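Local coordinates for nisin immunity protein (Lactococcus lactis subsp. lactis, PDB 5XHB), which takes part in the producing bacterium's immunity against exogenously supplied nisin, as a lipoprotein of the cell membrane, at residues Y134-Y139 and L207-F211; K126-R130 and F164-K170; E150-D156 and E198-R203. All coordinates share one frame; numbering follows the deposited sequence.

Interaction 1 of 3, residues Y134-Y139 and L207-F211; sequences YMGNIY and LTEAF. With SO4 (sulfate ion), chain B.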
loop_
_atom_site.group_PDB
_atom_site.type_symbol
_atom_site.label_atom_id
_atom_site.label_comp_id
_atom_site.label_asym_id
_atom_site.label_seq_id
_atom_site.Cartn_x
_atom_site.Cartn_y
_atom_site.Cartn_z
ATOM N N TYR A 134 7.213 3.793 -5.278
ATOM C CA TYR A 134 6.504 3.495 -4.041
ATOM C C TYR A 134 6.555 2.000 -3.725
ATOM O O TYR A 134 6.206 1.169 -4.566
ATOM C CB TYR A 134 5.045 3.962 -4.126
ATOM C CG TYR A 134 4.181 3.485 -2.971
ATOM C CD1 TYR A 134 4.400 3.953 -1.682
ATOM C CD2 TYR A 134 3.147 2.577 -3.179
ATOM C CE1 TYR A 134 3.613 3.533 -0.622
ATOM C CE2 TYR A 134 2.352 2.142 -2.119
ATOM C CZ TYR A 134 2.593 2.629 -0.848
ATOM O OH TYR A 134 1.823 2.207 0.207
HETATM N N MSE A 135 6.990 1.667 -2.515
HETATM C CA MSE A 135 7.004 0.270 -2.052
HETATM C C MSE A 135 7.779 -0.669 -2.969
HETATM O O MSE A 135 7.390 -1.826 -3.150
HETATM C CB MSE A 135 5.576 -0.258 -1.894
HETATM C CG MSE A 135 4.910 0.160 -0.603
HETATM SE SE MSE A 135 5.776 -0.654 0.954
HETATM C CE MSE A 135 5.339 -2.528 0.546
ATOM N N GLY A 136 8.867 -0.165 -3.544
ATOM C CA GLY A 136 9.735 -0.973 -4.382
ATOM C C GLY A 136 9.195 -1.146 -5.782
ATOM O O GLY A 136 9.755 -1.887 -6.581
ATOM N N ASN A 137 8.092 -0.462 -6.074
ATOM C CA ASN A 137 7.491 -0.495 -7.399
ATOM C C ASN A 137 7.579 0.880 -8.073
ATOM O O ASN A 137 7.815 1.892 -7.416
ATOM C CB ASN A 137 6.020 -0.926 -7.321
ATOM C CG ASN A 137 5.834 -2.267 -6.644
ATOM O OD1 ASN A 137 6.553 -3.221 -6.925
ATOM N ND2 ASN A 137 4.857 -2.343 -5.742
ATOM N N ILE A 138 7.372 0.901 -9.381
ATOM C CA ILE A 138 7.395 2.140 -10.151
ATOM C C ILE A 138 6.014 2.340 -10.733
ATOM O O ILE A 138 5.399 1.387 -11.205
ATOM C CB ILE A 138 8.463 2.098 -11.270
ATOM C CG1 ILE A 138 9.832 1.804 -10.655
ATOM C CG2 ILE A 138 8.497 3.414 -12.048
ATOM C CD1 ILE A 138 11.006 2.265 -11.497
ATOM N N TYR A 139 5.520 3.574 -10.670
ATOM C CA TYR A 139 4.165 3.904 -11.082
ATOM C C TYR A 139 4.202 4.958 -12.152
ATOM O O TYR A 139 4.908 5.944 -12.018
ATOM C CB TYR A 139 3.337 4.401 -9.885
ATOM C CG TYR A 139 3.108 3.284 -8.903
ATOM C CD1 TYR A 139 4.089 2.940 -7.987
ATOM C CD2 TYR A 139 1.918 2.552 -8.920
ATOM C CE1 TYR A 139 3.906 1.893 -7.107
ATOM C CE2 TYR A 139 1.717 1.501 -8.039
ATOM C CZ TYR A 139 2.717 1.177 -7.136
ATOM O OH TYR A 139 2.550 0.123 -6.266
ATOM N N LEU A 207 -3.054 0.909 -2.409
ATOM C CA LEU A 207 -2.058 1.857 -2.929
ATOM C C LEU A 207 -1.068 1.149 -3.843
ATOM O O LEU A 207 -0.552 1.734 -4.798
ATOM C CB LEU A 207 -1.310 2.547 -1.785
ATOM C CG LEU A 207 -2.087 3.608 -1.005
ATOM C CD1 LEU A 207 -1.293 4.065 0.221
ATOM C CD2 LEU A 207 -2.412 4.807 -1.896
ATOM N N THR A 208 -0.809 -0.123 -3.550
ATOM C CA THR A 208 0.053 -0.940 -4.396
ATOM C C THR A 208 -0.498 -1.038 -5.815
ATOM O O THR A 208 0.268 -1.105 -6.772
ATOM C CB THR A 208 0.234 -2.365 -3.794
ATOM O OG1 THR A 208 0.956 -2.251 -2.567
ATOM C CG2 THR A 208 1.021 -3.256 -4.732
ATOM N N GLU A 209 -1.823 -1.027 -5.949
ATOM C CA GLU A 209 -2.477 -1.123 -7.258
ATOM C C GLU A 209 -2.419 0.199 -8.021
ATOM O O GLU A 209 -2.008 0.256 -9.182
ATOM C CB GLU A 209 -3.952 -1.503 -7.135
ATOM C CG GLU A 209 -4.321 -2.845 -6.526
ATOM C CD GLU A 209 -5.835 -2.923 -6.309
ATOM O OE1 GLU A 209 -6.580 -2.729 -7.302
ATOM O OE2 GLU A 209 -6.281 -3.117 -5.158
ATOM N N ALA A 210 -2.870 1.254 -7.355
ATOM C CA ALA A 210 -2.971 2.569 -7.977
ATOM C C ALA A 210 -3.144 3.636 -6.919
ATOM O O ALA A 210 -3.598 3.357 -5.804
ATOM C CB ALA A 210 -4.143 2.625 -8.957
ATOM N N PHE A 211 -2.788 4.863 -7.277
ATOM C CA PHE A 211 -3.113 5.993 -6.422
ATOM C C PHE A 211 -3.271 7.238 -7.272
ATOM O O PHE A 211 -3.058 7.190 -8.488
ATOM C CB PHE A 211 -2.052 6.189 -5.337
ATOM C CG PHE A 211 -0.630 6.198 -5.854
ATOM C CD1 PHE A 211 -0.027 7.384 -6.247
ATOM C CD2 PHE A 211 0.107 5.021 -5.923
ATOM C CE1 PHE A 211 1.282 7.392 -6.724
ATOM C CE2 PHE A 211 1.409 5.016 -6.397
ATOM C CZ PHE A 211 1.999 6.206 -6.801
HETATM S S SO4 B . -1.230 -0.754 0.347
HETATM O O1 SO4 B . -2.487 0.018 0.430
HETATM O O2 SO4 B . -0.089 0.149 0.466
HETATM O O3 SO4 B . -1.159 -1.743 1.421
HETATM O O4 SO4 B . -1.217 -1.416 -0.953
#
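Tyr-139 meets Phe-211 with one face of its phenol ring: CE2 of Phe-211 comes to 3.5 Å from CG of Tyr-139, nearer the rim than the centre, and the planes are inclined at 55°. The far end of the same tyrosine is polar. Its OH donates to the backbone O of Thr-208 at 2.6 Å, reaching that carbonyl from the flank (C=O...donor angle 111°), while ND2 of Asn-137 adds a weak bond to this OH at 3.4 Å. Tyr-134, at the start of the type I' turn that ends at Asn-137, swings its ring beside the carbonyl carbon (chi1 170°) and crosses Leu-207 at about a right angle, with CE2 of Tyr-134 3.7 Å from CB of Leu-207. Its OH then reaches the sulfate, giving a bond to O2 at 2.8 Å. Thr-208 holds the anion from the other segment: both its OG1, at 2.8 Å, and its N, at 2.9 Å, donate to sulfate O4. Leu-207 N adds a bond to O1 at 3.0 Å, and Ala-105 N and Arg-107 NH1 complete the set of donors. Phe-122 stacks on Tyr-134 and meets Phe-211 edge-to-face. The sulfate probably came from the crystallisation liquor, yet so many donors converging on it, including the backbone N-H groups of consecutive residues Leu-207 and Thr-208, imply a site well suited to an anion.

Interaction 2 of 3, residues K126-R130 and F164-K170; sequences KNDSR and FDSVSGK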
loop_
_atom_site.group_PDB
_atom_site.type_symbol
_atom_site.label_atom_id
_atom_site.label_comp_id
_atom_site.label_asym_id
_atom_site.label_seq_id
_atom_site.Cartn_x
_atom_site.Cartn_y
_atom_site.Cartn_z
ATOM N N LYS A 126 13.768 9.405 -10.018
ATOM C CA LYS A 126 14.922 10.239 -10.358
ATOM C C LYS A 126 15.205 10.248 -11.854
ATOM O O LYS A 126 15.749 11.208 -12.381
ATOM C CB LYS A 126 16.166 9.750 -9.606
ATOM C CG LYS A 126 17.377 10.667 -9.739
ATOM C CD LYS A 126 18.615 10.068 -9.069
ATOM C CE LYS A 126 19.061 8.769 -9.738
ATOM N NZ LYS A 126 20.350 8.250 -9.176
ATOM N N ASN A 127 14.837 9.174 -12.541
ATOM C CA ASN A 127 15.188 9.040 -13.953
ATOM C C ASN A 127 14.095 9.495 -14.908
ATOM O O ASN A 127 14.386 9.968 -16.008
ATOM C CB ASN A 127 15.567 7.594 -14.249
ATOM C CG ASN A 127 16.735 7.123 -13.404
ATOM O OD1 ASN A 127 16.639 6.129 -12.690
ATOM N ND2 ASN A 127 17.839 7.854 -13.467
ATOM N N ASP A 128 12.840 9.360 -14.488
ATOM C CA ASP A 128 11.705 9.761 -15.316
ATOM C C ASP A 128 10.705 10.499 -14.434
ATOM O O ASP A 128 10.083 9.902 -13.564
ATOM C CB ASP A 128 11.053 8.538 -15.976
ATOM C CG ASP A 128 9.940 8.902 -16.946
ATOM O OD1 ASP A 128 9.513 10.068 -17.004
ATOM O OD2 ASP A 128 9.457 7.994 -17.650
ATOM N N SER A 129 10.556 11.798 -14.660
ATOM C CA SER A 129 9.698 12.619 -13.809
ATOM C C SER A 129 8.213 12.267 -13.929
ATOM O O SER A 129 7.400 12.722 -13.126
ATOM C CB SER A 129 9.902 14.100 -14.138
ATOM O OG SER A 129 11.228 14.485 -13.835
ATOM N N ARG A 130 7.852 11.479 -14.934
ATOM C CA ARG A 130 6.453 11.112 -15.123
ATOM C C ARG A 130 6.135 9.849 -14.343
ATOM O O ARG A 130 5.059 9.279 -14.487
ATOM C CB ARG A 130 6.130 10.919 -16.608
ATOM C CG ARG A 130 6.452 12.159 -17.466
ATOM C CD ARG A 130 6.750 11.784 -18.919
ATOM N NE ARG A 130 7.785 10.749 -19.024
ATOM C CZ ARG A 130 8.166 10.182 -20.163
ATOM N NH1 ARG A 130 7.609 10.553 -21.311
ATOM N NH2 ARG A 130 9.106 9.246 -20.164
ATOM N N PHE A 164 11.089 19.003 -17.233
ATOM C CA PHE A 164 11.707 17.831 -17.834
ATOM C C PHE A 164 11.527 17.833 -19.330
ATOM O O PHE A 164 10.670 18.526 -19.852
ATOM C CB PHE A 164 11.156 16.524 -17.230
ATOM C CG PHE A 164 9.648 16.405 -17.262
ATOM C CD1 PHE A 164 8.998 15.898 -18.374
ATOM C CD2 PHE A 164 8.889 16.784 -16.158
ATOM C CE1 PHE A 164 7.603 15.769 -18.399
ATOM C CE2 PHE A 164 7.494 16.676 -16.174
ATOM C CZ PHE A 164 6.853 16.169 -17.293
ATOM N N ASP A 165 12.384 17.082 -20.012
ATOM C CA ASP A 165 12.246 16.886 -21.446
ATOM C C ASP A 165 10.897 16.267 -21.732
ATOM O O ASP A 165 10.573 15.220 -21.186
ATOM C CB ASP A 165 13.363 15.983 -21.977
ATOM C CG ASP A 165 13.387 15.925 -23.487
ATOM O OD1 ASP A 165 12.413 15.401 -24.072
ATOM O OD2 ASP A 165 14.378 16.404 -24.081
ATOM N N SER A 166 10.114 16.897 -22.598
ATOM C CA SER A 166 8.743 16.446 -22.839
ATOM C C SER A 166 8.650 15.024 -23.378
ATOM O O SER A 166 7.671 14.325 -23.130
ATOM C CB SER A 166 8.043 17.395 -23.805
ATOM O OG SER A 166 7.993 18.700 -23.270
ATOM N N VAL A 167 9.668 14.594 -24.115
ATOM C CA VAL A 167 9.645 13.270 -24.718
ATOM C C VAL A 167 10.267 12.198 -23.821
ATOM O O VAL A 167 9.685 11.138 -23.638
ATOM C CB VAL A 167 10.372 13.264 -26.080
ATOM C CG1 VAL A 167 10.479 11.832 -26.637
ATOM C CG2 VAL A 167 9.659 14.171 -27.062
ATOM N N SER A 168 11.430 12.480 -23.239
ATOM C CA SER A 168 12.157 11.467 -22.475
ATOM C C SER A 168 11.836 11.416 -20.982
ATOM O O SER A 168 12.141 10.423 -20.317
ATOM C CB SER A 168 13.659 11.674 -22.624
ATOM O OG SER A 168 14.100 12.839 -21.924
ATOM N N GLY A 169 11.284 12.503 -20.444
ATOM C CA GLY A 169 10.992 12.564 -19.024
ATOM C C GLY A 169 12.159 12.922 -18.121
ATOM O O GLY A 169 12.001 12.980 -16.902
ATOM N N LYS A 170 13.336 13.164 -18.701
ATOM C CA LYS A 170 14.515 13.454 -17.894
ATOM C C LYS A 170 14.468 14.874 -17.366
ATOM O O LYS A 170 14.271 15.811 -18.129
ATOM C CB LYS A 170 15.798 13.245 -18.699
ATOM C CG LYS A 170 16.001 11.825 -19.183
ATOM C CD LYS A 170 17.363 11.674 -19.881
ATOM C CE LYS A 170 17.579 10.234 -20.308
ATOM N NZ LYS A 170 18.893 9.986 -21.028
HETATM O O HOH W 1 13.908 12.854 -14.370
HETATM O O HOH W 2 13.513 9.071 -18.406
HETATM O O HOH W 3 9.981 8.348 -23.193
#
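This is a loop-to-turn contact at one end of the C-terminal antiparallel sheet: 126-130, the link between strands 123-124 and 131-134, lies against the end of strand 151-165 and the turn that follows it. A single backbone bond joins them, almost perfectly straight, from Ser-129 N to Gly-169 O (2.9 Å, 178° at the hydrogen). Around it, Arg-130 buries the most surface. Its chain bends at chi3 (-53°), which folds the guanidinium back onto Asp-128 in a side-on salt bridge: NE lies 2.7 Å from OD1, on the syn side of that oxygen, and NH2 lies 2.8 Å from OD2, which it meets from above the carboxylate plane. OD1 of Asp-128 also takes the backbone N of Arg-130 at 3.0 Å, an Asx turn, so the carboxylate fixes both the loop and the arginine. Held this way, the guanidinium spreads one face over the backbone of Ser-168 and Gly-169, with NE of Arg-130 3.7 Å from CA of Gly-169; NH1 makes only a weak bond to Val-167 O. The methylene of Ser-129 packs on Phe-164, CB to CD2 at 3.5 Å, and CG of Arg-130 touches the ring further along. Water 2 bridges Asn-127 O and Ser-168 O, and water 3 bridges Arg-130 NH2 and Val-167 O. Asp-165 OD1 ties down the turn itself by accepting from the N atoms of Val-167 and Ser-168. Strands 123-124 and 151-165 are the outermost of the sheet; the loop after one thus meets the end of the other, consistent with a strongly curled sheet. Strand 191-202, the neighbour of 151-165, contributes Trp-194, which meets Phe-164 edge-to-face, and Tyr-196, whose OH bonds to Ser-129 O.

Interaction 3 of 3, residues E150-D156 and E198-R203; sequences ELGEYQD and EIHSIR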
loop_
_atom_site.group_PDB
_atom_site.type_symbol
_atom_site.label_atom_id
_atom_site.label_comp_id
_atom_site.label_asym_id
_atom_site.label_seq_id
_atom_site.Cartn_x
_atom_site.Cartn_y
_atom_site.Cartn_z
ATOM N N GLU A 150 -13.945 9.249 -6.898
ATOM C CA GLU A 150 -12.956 8.170 -6.880
ATOM C C GLU A 150 -11.813 8.475 -5.914
ATOM O O GLU A 150 -11.117 7.573 -5.460
ATOM C CB GLU A 150 -12.398 7.932 -8.291
ATOM C CG GLU A 150 -13.474 7.559 -9.312
ATOM C CD GLU A 150 -13.001 7.661 -10.765
ATOM O OE1 GLU A 150 -12.079 8.461 -11.072
ATOM O OE2 GLU A 150 -13.566 6.931 -11.610
ATOM N N LEU A 151 -11.620 9.756 -5.620
ATOM C CA LEU A 151 -10.539 10.203 -4.750
ATOM C C LEU A 151 -10.783 9.786 -3.306
ATOM O O LEU A 151 -11.837 10.074 -2.732
ATOM C CB LEU A 151 -10.381 11.726 -4.846
ATOM C CG LEU A 151 -9.054 12.351 -4.397
ATOM C CD1 LEU A 151 -7.908 11.981 -5.349
ATOM C CD2 LEU A 151 -9.186 13.878 -4.317
ATOM N N GLY A 152 -9.808 9.099 -2.714
ATOM C CA GLY A 152 -9.951 8.661 -1.346
ATOM C C GLY A 152 -8.997 9.334 -0.378
ATOM O O GLY A 152 -8.725 10.521 -0.474
ATOM N N GLU A 153 -8.463 8.534 0.533
ATOM C CA GLU A 153 -7.705 9.007 1.691
ATOM C C GLU A 153 -6.429 9.791 1.332
ATOM O O GLU A 153 -5.615 9.342 0.534
ATOM C CB GLU A 153 -7.362 7.789 2.568
ATOM C CG GLU A 153 -6.366 8.004 3.690
ATOM C CD GLU A 153 -6.887 8.871 4.810
ATOM O OE1 GLU A 153 -8.096 9.160 4.840
ATOM O OE2 GLU A 153 -6.069 9.277 5.675
ATOM N N TYR A 154 -6.274 10.966 1.937
ATOM C CA TYR A 154 -5.014 11.726 1.860
ATOM C C TYR A 154 -3.831 10.908 2.363
ATOM O O TYR A 154 -3.866 10.392 3.474
ATOM C CB TYR A 154 -5.137 13.000 2.688
ATOM C CG TYR A 154 -3.851 13.793 2.797
ATOM C CD1 TYR A 154 -3.439 14.624 1.767
ATOM C CD2 TYR A 154 -3.053 13.702 3.928
ATOM C CE1 TYR A 154 -2.259 15.367 1.871
ATOM C CE2 TYR A 154 -1.869 14.431 4.037
ATOM C CZ TYR A 154 -1.485 15.265 3.004
ATOM O OH TYR A 154 -0.315 15.994 3.109
ATOM N N GLN A 155 -2.776 10.800 1.564
ATOM C CA GLN A 155 -1.600 10.047 1.994
ATOM C C GLN A 155 -0.384 10.929 2.277
ATOM O O GLN A 155 0.317 10.710 3.264
ATOM C CB GLN A 155 -1.215 8.998 0.951
ATOM C CG GLN A 155 -2.290 7.926 0.735
ATOM C CD GLN A 155 -2.506 7.057 1.964
ATOM O OE1 GLN A 155 -1.615 6.911 2.801
ATOM N NE2 GLN A 155 -3.683 6.460 2.062
ATOM N N ASP A 156 -0.131 11.911 1.419
ATOM C CA ASP A 156 1.051 12.761 1.582
ATOM C C ASP A 156 0.931 13.946 0.652
ATOM O O ASP A 156 0.013 14.019 -0.167
ATOM C CB ASP A 156 2.339 11.973 1.282
ATOM C CG ASP A 156 3.598 12.622 1.874
ATOM O OD1 ASP A 156 3.513 13.630 2.616
ATOM O OD2 ASP A 156 4.690 12.095 1.592
ATOM N N GLU A 198 -0.785 16.842 -3.799
ATOM C CA GLU A 198 -1.103 15.781 -2.846
ATOM C C GLU A 198 -1.128 14.414 -3.505
ATOM O O GLU A 198 -1.322 14.302 -4.713
ATOM C CB GLU A 198 -2.455 16.054 -2.188
ATOM C CG GLU A 198 -2.483 17.342 -1.409
ATOM C CD GLU A 198 -3.813 17.586 -0.724
ATOM O OE1 GLU A 198 -4.804 16.869 -1.006
ATOM O OE2 GLU A 198 -3.864 18.517 0.097
ATOM N N ILE A 199 -0.956 13.379 -2.689
ATOM C CA ILE A 199 -1.205 12.009 -3.123
ATOM C C ILE A 199 -2.363 11.458 -2.295
ATOM O O ILE A 199 -2.405 11.642 -1.076
ATOM C CB ILE A 199 0.050 11.118 -2.980
ATOM C CG1 ILE A 199 1.069 11.525 -4.051
ATOM C CG2 ILE A 199 -0.316 9.643 -3.174
ATOM C CD1 ILE A 199 2.422 10.994 -3.837
ATOM N N HIS A 200 -3.332 10.857 -2.980
ATOM C CA HIS A 200 -4.473 10.228 -2.324
ATOM C C HIS A 200 -4.613 8.808 -2.790
ATOM O O HIS A 200 -4.286 8.481 -3.931
ATOM C CB HIS A 200 -5.787 10.951 -2.640
ATOM C CG HIS A 200 -5.920 12.297 -2.006
ATOM N ND1 HIS A 200 -6.833 12.558 -1.009
ATOM C CD2 HIS A 200 -5.275 13.467 -2.241
ATOM C CE1 HIS A 200 -6.752 13.831 -0.659
ATOM N NE2 HIS A 200 -5.814 14.403 -1.391
ATOM N N SER A 201 -5.140 7.970 -1.902
ATOM C CA SER A 201 -5.647 6.661 -2.300
ATOM C C SER A 201 -6.782 6.821 -3.300
ATOM O O SER A 201 -7.408 7.878 -3.375
ATOM C CB SER A 201 -6.167 5.904 -1.065
ATOM O OG SER A 201 -5.167 5.865 -0.064
ATOM N N ILE A 202 -7.073 5.759 -4.041
ATOM C CA ILE A 202 -8.258 5.728 -4.881
ATOM C C ILE A 202 -9.225 4.721 -4.238
ATOM O O ILE A 202 -8.827 3.611 -3.902
ATOM C CB ILE A 202 -7.900 5.345 -6.317
ATOM C CG1 ILE A 202 -7.106 6.484 -6.969
ATOM C CG2 ILE A 202 -9.141 5.009 -7.139
ATOM C CD1 ILE A 202 -6.503 6.094 -8.276
ATOM N N ARG A 203 -10.473 5.126 -4.028
ATOM C CA ARG A 203 -11.426 4.271 -3.308
ATOM C C ARG A 203 -11.575 2.927 -4.002
ATOM O O ARG A 203 -11.701 2.874 -5.220
ATOM C CB ARG A 203 -12.780 4.957 -3.197
ATOM C CG ARG A 203 -12.711 6.292 -2.517
ATOM C CD ARG A 203 -14.097 6.862 -2.279
ATOM N NE ARG A 203 -14.041 8.319 -2.282
ATOM C CZ ARG A 203 -15.102 9.111 -2.173
ATOM N NH1 ARG A 203 -16.310 8.584 -2.019
ATOM N NH2 ARG A 203 -14.955 10.426 -2.219
#
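His-200 is held between two residues of the neighbouring antiparallel strand, Leu-151 over one face and Tyr-154 over the other. CD2 of Leu-151 stands 4.2 Å above the imidazole centroid, almost on the ring normal, while CA of Tyr-154 covers the second face toward its rim. The phenol ring of Tyr-154 turns an edge to that face, planes at 76°, bringing CE1 to 3.8 Å from CD of Glu-198. Both imidazole nitrogens bond close to the ring plane: ND1 donates to Gly-152 O at 2.8 Å, and NE2 to Glu-198 OE1 at 2.7 Å, which fixes the ring's rotation. Donating from both nitrogens, the imidazole is probably protonated, its charge offset by Glu-198. Arg-203, just past the end of strand 191-202, grips Leu-151 O side-on with NE (2.9 Å) and NH2 (3.2 Å). Gln-155 bends at chi2 (-66°) and donates from NE2 to Ser-201 OG, an oxygen also bonded to Gly-101 O. Tyr-154 and His-200 form a non-hydrogen-bonded pair, beside the classic bulge of Gln-155 and Asp-156 opposite Ile-199. Strand 151-165 edges the sheet; beyond 191-202 comes strand 210-215, whose Ala-212 and Glu-214 pair with His-200 and Glu-198, and Phe-219 of strand 218-224 packs on Leu-151.

How the interactions relate
All three contacts belong to the one C-terminal antiparallel sheet. Interactions 1 and 3, with centres about 13 Å apart, touch directly: Phe-211 CB lies 3.5 Å from His-200 O across neighbouring strands 210-215 and 191-202, and the loop residue Leu-207, whose N-H also donates to the sulfate of interaction 1, brings CD2 to 3.5 Å from Ser-201 OG. Phe-122 packs against both, on Tyr-134 and Phe-211 of interaction 1 and on Gln-155 and Ile-199 of interaction 3. Interaction 2 adjoins interaction 1 along the chain without otherwise touching it, their centres about 18 Å apart. It shares strand 151-165 with interaction 3, about 24 Å away between centres and about 11 Å between nearest atoms.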